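Local coordinates for protein glycoside hydrolase YxiA (Bacillus licheniformis, PDB 3LV4) that probably hydrolyses glycosidic bonds in L-arabinan, as a calcium-binding family 43 glycoside hydrolase similar to arabinan endo-1,5-alpha-L-arabinosidases, at residues N59-E62 against T67-W70; L105-A110 against T179-P184. All blocks are in the same frame, centred on the assembly; numbering follows the deposited sequence.

Contact 1: residues N59-E62 against T67-W70; sequences NVYE and TFEW
Phe-68 pushes its ring into the angle between Val-60 and Tyr-61, and on the 67-70 side the contact with 59-62 is made by this one side chain. The aromatic pair is oblique: the Tyr-61 and Phe-68 ring centroids lie 5.0 Å apart with their planes at 52°, neither stacked nor edge-to-face. Tyr-61 CD1 stands over one face of the Phe-68 ring, displaced toward its rim, and approaches Phe-68 CE2 to 3.7 Å. With CG anti to its carbonyl carbon (chi1 -62°), Phe-68 reaches straight across to the facing helix.

The aliphatic part comes from Val-60, whose CG2 branch packs 3.8 Å from Phe-68 CZ. The other branch, CG1, lies over one face of the neighbouring Tyr-61 ring, toward its rim.

One polar atom takes part in the contact. Val-60 O lies in the plane of the Phe-68 ring, at its edge, 3.4 Å from Phe-68 CE2, where the slightly positive ring hydrogens face a carbonyl oxygen. Apart from this interface, within 59-62, Asn-59 ND2 gives an almost straight hydrogen bond (175°) to Glu-62 OE1 at 3.0 Å, linking the residue before helix 60-63 to its first turn; the same amide nitrogen also bonds Glu-63.

A serine in place of Phe-68 would probably open a gap beside Val-60 CG2 and take away the ring face that Tyr-61 CD1 packs on.

Helices 60-63 and 65-71 thus form a compact helical excursion between strands 44-47 and 80-83. Val-50 backs Val-60 and Tyr-61, Asp-74 O holds the tyrosine hydroxyl, Leu-76 touches Phe-68, and Thr-67 rests on strands 89-96 and 103-110.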
loop_
_atom_site.group_PDB
_atom_site.type_symbol
_atom_site.label_atom_id
_atom_site.label_comp_id
_atom_site.label_asym_id
_atom_site.label_seq_id
_atom_site.Cartn_x
_atom_site.Cartn_y
_atom_site.Cartn_z
ATOM N N ASN A 59 13.542 -4.443 25.478
ATOM C CA ASN A 59 12.722 -4.877 26.608
ATOM C C ASN A 59 11.239 -4.845 26.254
ATOM O O ASN A 59 10.387 -4.580 27.114
ATOM C CB ASN A 59 12.960 -3.965 27.808
ATOM C CG ASN A 59 12.460 -2.552 27.568
ATOM O OD1 ASN A 59 12.547 -2.027 26.453
ATOM N ND2 ASN A 59 11.938 -1.927 28.612
ATOM N N VAL A 60 10.939 -5.117 24.987
ATOM C CA VAL A 60 9.592 -4.929 24.445
ATOM C C VAL A 60 8.457 -5.455 25.329
ATOM O O VAL A 60 7.432 -4.788 25.468
ATOM C CB VAL A 60 9.469 -5.508 23.002
ATOM C CG1 VAL A 60 9.751 -7.006 22.994
ATOM C CG2 VAL A 60 8.095 -5.193 22.388
ATOM N N TYR A 61 8.619 -6.633 25.929
ATOM C CA TYR A 61 7.504 -7.202 26.700
ATOM C C TYR A 61 7.206 -6.424 27.980
ATOM O O TYR A 61 6.065 -6.407 28.449
ATOM C CB TYR A 61 7.686 -8.705 26.971
ATOM C CG TYR A 61 7.377 -9.552 25.758
ATOM C CD1 TYR A 61 6.128 -9.488 25.148
ATOM C CD2 TYR A 61 8.329 -10.410 25.219
ATOM C CE1 TYR A 61 5.830 -10.260 24.036
ATOM C CE2 TYR A 61 8.039 -11.193 24.105
ATOM C CZ TYR A 61 6.791 -11.103 23.517
ATOM O OH TYR A 61 6.495 -11.869 22.419
ATOM N N GLU A 62 8.227 -5.771 28.524
ATOM C CA GLU A 62 8.049 -4.870 29.656
ATOM C C GLU A 62 7.608 -3.490 29.173
ATOM O O GLU A 62 6.691 -2.888 29.732
ATOM C CB GLU A 62 9.357 -4.735 30.437
ATOM C CG GLU A 62 9.403 -3.548 31.407
ATOM C CD GLU A 62 10.778 -3.362 32.063
ATOM O OE1 GLU A 62 11.785 -3.141 31.338
ATOM O OE2 GLU A 62 10.848 -3.429 33.312
ATOM N N THR A 67 -0.063 -2.854 26.448
ATOM C CA THR A 67 -0.626 -3.124 25.132
ATOM C C THR A 67 -0.781 -4.631 24.919
ATOM O O THR A 67 -1.828 -5.104 24.469
ATOM C CB THR A 67 0.250 -2.485 24.026
ATOM O OG1 THR A 67 0.069 -1.069 24.066
ATOM C CG2 THR A 67 -0.140 -2.998 22.632
ATOM N N PHE A 68 0.248 -5.394 25.266
ATOM C CA PHE A 68 0.120 -6.844 25.180
ATOM C C PHE A 68 -0.996 -7.356 26.090
ATOM O O PHE A 68 -1.726 -8.278 25.723
ATOM C CB PHE A 68 1.444 -7.553 25.465
ATOM C CG PHE A 68 2.525 -7.221 24.483
ATOM C CD1 PHE A 68 2.371 -7.524 23.133
ATOM C CD2 PHE A 68 3.699 -6.613 24.906
ATOM C CE1 PHE A 68 3.367 -7.208 22.219
ATOM C CE2 PHE A 68 4.703 -6.301 24.002
ATOM C CZ PHE A 68 4.537 -6.592 22.656
ATOM N N GLU A 69 -1.145 -6.752 27.265
ATOM C CA GLU A 69 -2.179 -7.184 28.202
ATOM C C GLU A 69 -3.582 -6.889 27.693
ATOM O O GLU A 69 -4.488 -7.712 27.856
ATOM C CB GLU A 69 -1.995 -6.530 29.571
ATOM C CG GLU A 69 -0.742 -6.973 30.313
ATOM C CD GLU A 69 -0.529 -6.190 31.602
ATOM O OE1 GLU A 69 -1.412 -5.373 31.956
ATOM O OE2 GLU A 69 0.520 -6.391 32.254
ATOM N N TRP A 70 -3.769 -5.711 27.101
ATOM C CA TRP A 70 -5.070 -5.337 26.562
ATOM C C TRP A 70 -5.430 -6.191 25.358
ATOM O O TRP A 70 -6.551 -6.707 25.253
ATOM C CB TRP A 70 -5.117 -3.858 26.153
ATOM C CG TRP A 70 -6.437 -3.514 25.525
ATOM C CD1 TRP A 70 -6.735 -3.485 24.185
ATOM C CD2 TRP A 70 -7.657 -3.195 26.211
ATOM N NE1 TRP A 70 -8.054 -3.150 24.004
ATOM C CE2 TRP A 70 -8.644 -2.969 25.227
ATOM C CE3 TRP A 70 -8.007 -3.064 27.560
ATOM C CZ2 TRP A 70 -9.958 -2.619 25.550
ATOM C CZ3 TRP A 70 -9.321 -2.714 27.880
ATOM C CH2 TRP A 70 -10.275 -2.497 26.878
#

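Contact 2: residues L105-A110 against T179-P184; sequences LGLAVA and TGFPLP
Leu-107 leaves its strand with CG trans to the backbone N (chi1 173°), and its CD2 extends roughly anti to CA, toward the loop 179-184; Phe-181 CG lies anti to its carbonyl carbon (chi1 -71°), which brings the ring over this methyl. The result is a CH-pi contact of nearly ideal placement: Leu-107 CD2 sits 4.0 Å from the centroid of the Phe-181 ring and only 11° off the ring normal, above the middle of the face. Leu-107 CB adds a looser touch, 4.1 Å from Phe-181 CE1.

The same methyl also meets the loop backbone, with Leu-107 CD2 3.4 Å from Thr-179 O. A side chain at Gly-180 would probably crowd this methyl and the preceding carbonyl oxygen. An ST turn shapes the bend: Phe-181 N donates to Thr-179 OG1 over 3.2 Å, tying the base of the phenylalanine to the threonine two residues earlier.

The carbonyls next to the leucine have polar partners of their own, Lys-120 NZ for Thr-179 O and the Tyr-92 hydroxyl for Gly-180 O. Strand 103-110 is an inner strand of its antiparallel sheet, between 89-96 and 118-126. The loop between strands 170-175 and 190-193 packs on this preceding four-stranded sheet, a contact between successive blades of the five-bladed propeller expected for family 43; Tyr-90 and Tyr-92 touch Leu-107, and Lys-120 touches Phe-181.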
loop_
_atom_site.group_PDB
_atom_site.type_symbol
_atom_site.label_atom_id
_atom_site.label_comp_id
_atom_site.label_asym_id
_atom_site.label_seq_id
_atom_site.Cartn_x
_atom_site.Cartn_y
_atom_site.Cartn_z
ATOM N N LEU A 105 -3.574 1.013 20.562
ATOM C CA LEU A 105 -2.672 1.764 19.706
ATOM C C LEU A 105 -1.952 2.792 20.574
ATOM O O LEU A 105 -2.589 3.567 21.296
ATOM C CB LEU A 105 -3.475 2.466 18.596
ATOM C CG LEU A 105 -2.753 3.428 17.642
ATOM C CD1 LEU A 105 -1.870 2.676 16.675
ATOM C CD2 LEU A 105 -3.786 4.253 16.877
ATOM N N GLY A 106 -0.626 2.796 20.522
ATOM C CA GLY A 106 0.143 3.693 21.366
ATOM C C GLY A 106 1.292 4.355 20.643
ATOM O O GLY A 106 1.512 4.113 19.453
ATOM N N LEU A 107 2.027 5.192 21.378
ATOM C CA LEU A 107 3.140 5.959 20.831
ATOM C C LEU A 107 4.415 5.662 21.606
ATOM O O LEU A 107 4.395 5.636 22.829
ATOM C CB LEU A 107 2.829 7.455 20.921
ATOM C CG LEU A 107 3.958 8.419 20.549
ATOM C CD1 LEU A 107 4.324 8.262 19.053
ATOM C CD2 LEU A 107 3.566 9.865 20.890
ATOM N N ALA A 108 5.509 5.413 20.889
ATOM C CA ALA A 108 6.831 5.298 21.495
ATOM C C ALA A 108 7.780 6.181 20.696
ATOM O O ALA A 108 7.570 6.382 19.511
ATOM C CB ALA A 108 7.311 3.853 21.496
ATOM N N VAL A 109 8.807 6.724 21.347
ATOM C CA VAL A 109 9.699 7.684 20.695
ATOM C C VAL A 109 11.152 7.264 20.867
ATOM O O VAL A 109 11.539 6.818 21.946
ATOM C CB VAL A 109 9.499 9.099 21.267
ATOM C CG1 VAL A 109 10.456 10.098 20.610
ATOM C CG2 VAL A 109 8.067 9.530 21.056
ATOM N N ALA A 110 11.940 7.389 19.797
ATOM C CA ALA A 110 13.383 7.121 19.843
ATOM C C ALA A 110 14.193 8.336 19.394
ATOM O O ALA A 110 13.724 9.135 18.578
ATOM C CB ALA A 110 13.733 5.930 18.966
ATOM N N THR A 179 3.529 16.750 20.664
ATOM C CA THR A 179 3.497 15.569 21.522
ATOM C C THR A 179 3.356 14.282 20.724
ATOM O O THR A 179 3.723 13.202 21.200
ATOM C CB THR A 179 2.346 15.628 22.534
ATOM O OG1 THR A 179 1.098 15.568 21.831
ATOM C CG2 THR A 179 2.421 16.911 23.355
ATOM N N GLY A 180 2.811 14.390 19.518
ATOM C CA GLY A 180 2.589 13.216 18.689
ATOM C C GLY A 180 1.287 12.495 18.995
ATOM O O GLY A 180 0.980 11.483 18.361
ATOM N N PHE A 181 0.526 13.005 19.966
ATOM C CA PHE A 181 -0.784 12.429 20.300
ATOM C C PHE A 181 -1.905 13.159 19.557
ATOM O O PHE A 181 -1.704 14.265 19.073
ATOM C CB PHE A 181 -1.057 12.529 21.801
ATOM C CG PHE A 181 -0.208 11.616 22.642
ATOM C CD1 PHE A 181 -0.445 10.248 22.674
ATOM C CD2 PHE A 181 0.812 12.131 23.420
ATOM C CE1 PHE A 181 0.334 9.403 23.468
ATOM C CE2 PHE A 181 1.596 11.298 24.218
ATOM C CZ PHE A 181 1.358 9.930 24.238
ATOM N N PRO A 182 -3.106 12.552 19.492
ATOM C CA PRO A 182 -4.225 13.246 18.843
ATOM C C PRO A 182 -4.639 14.529 19.562
ATOM O O PRO A 182 -4.573 14.588 20.796
ATOM C CB PRO A 182 -5.367 12.226 18.936
ATOM C CG PRO A 182 -4.676 10.893 19.026
ATOM C CD PRO A 182 -3.458 11.166 19.862
ATOM N N LEU A 183 -5.077 15.533 18.803
ATOM C CA LEU A 183 -5.687 16.719 19.401
ATOM C C LEU A 183 -6.935 16.268 20.152
ATOM O O LEU A 183 -7.538 15.272 19.789
ATOM C CB LEU A 183 -6.049 17.756 18.325
ATOM C CG LEU A 183 -4.892 18.290 17.473
ATOM C CD1 LEU A 183 -5.386 19.296 16.440
ATOM C CD2 LEU A 183 -3.829 18.917 18.335
ATOM N N PRO A 184 -7.336 17.003 21.200
ATOM C CA PRO A 184 -8.461 16.545 22.024
ATOM C C PRO A 184 -9.804 16.628 21.302
ATOM O O PRO A 184 -9.946 17.374 20.331
ATOM C CB PRO A 184 -8.472 17.532 23.205
ATOM C CG PRO A 184 -7.237 18.352 23.077
ATOM C CD PRO A 184 -6.809 18.300 21.650
#

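In the fold
Both segments of contact 1 precede those of contact 2 in the sequence, and the contact centres lie about 17 Å apart, with nearest atoms about 5 Å apart and not touching. Strand 103-110 connects them: it carries one side of contact 2, while Thr-67 and Trp-70 of helix 65-71 touch its Ala-104. Both fall within the family 43 region, whose five-bladed beta-propeller is the known fold, and away from the predicted catalytic residues and the calcium-binding residues. Contact 1 packs two successive helices of the excursion between the first two blades against each other; contact 2, between parts 69 residues apart, fastens a loop of one blade to the sheet of the blade before it.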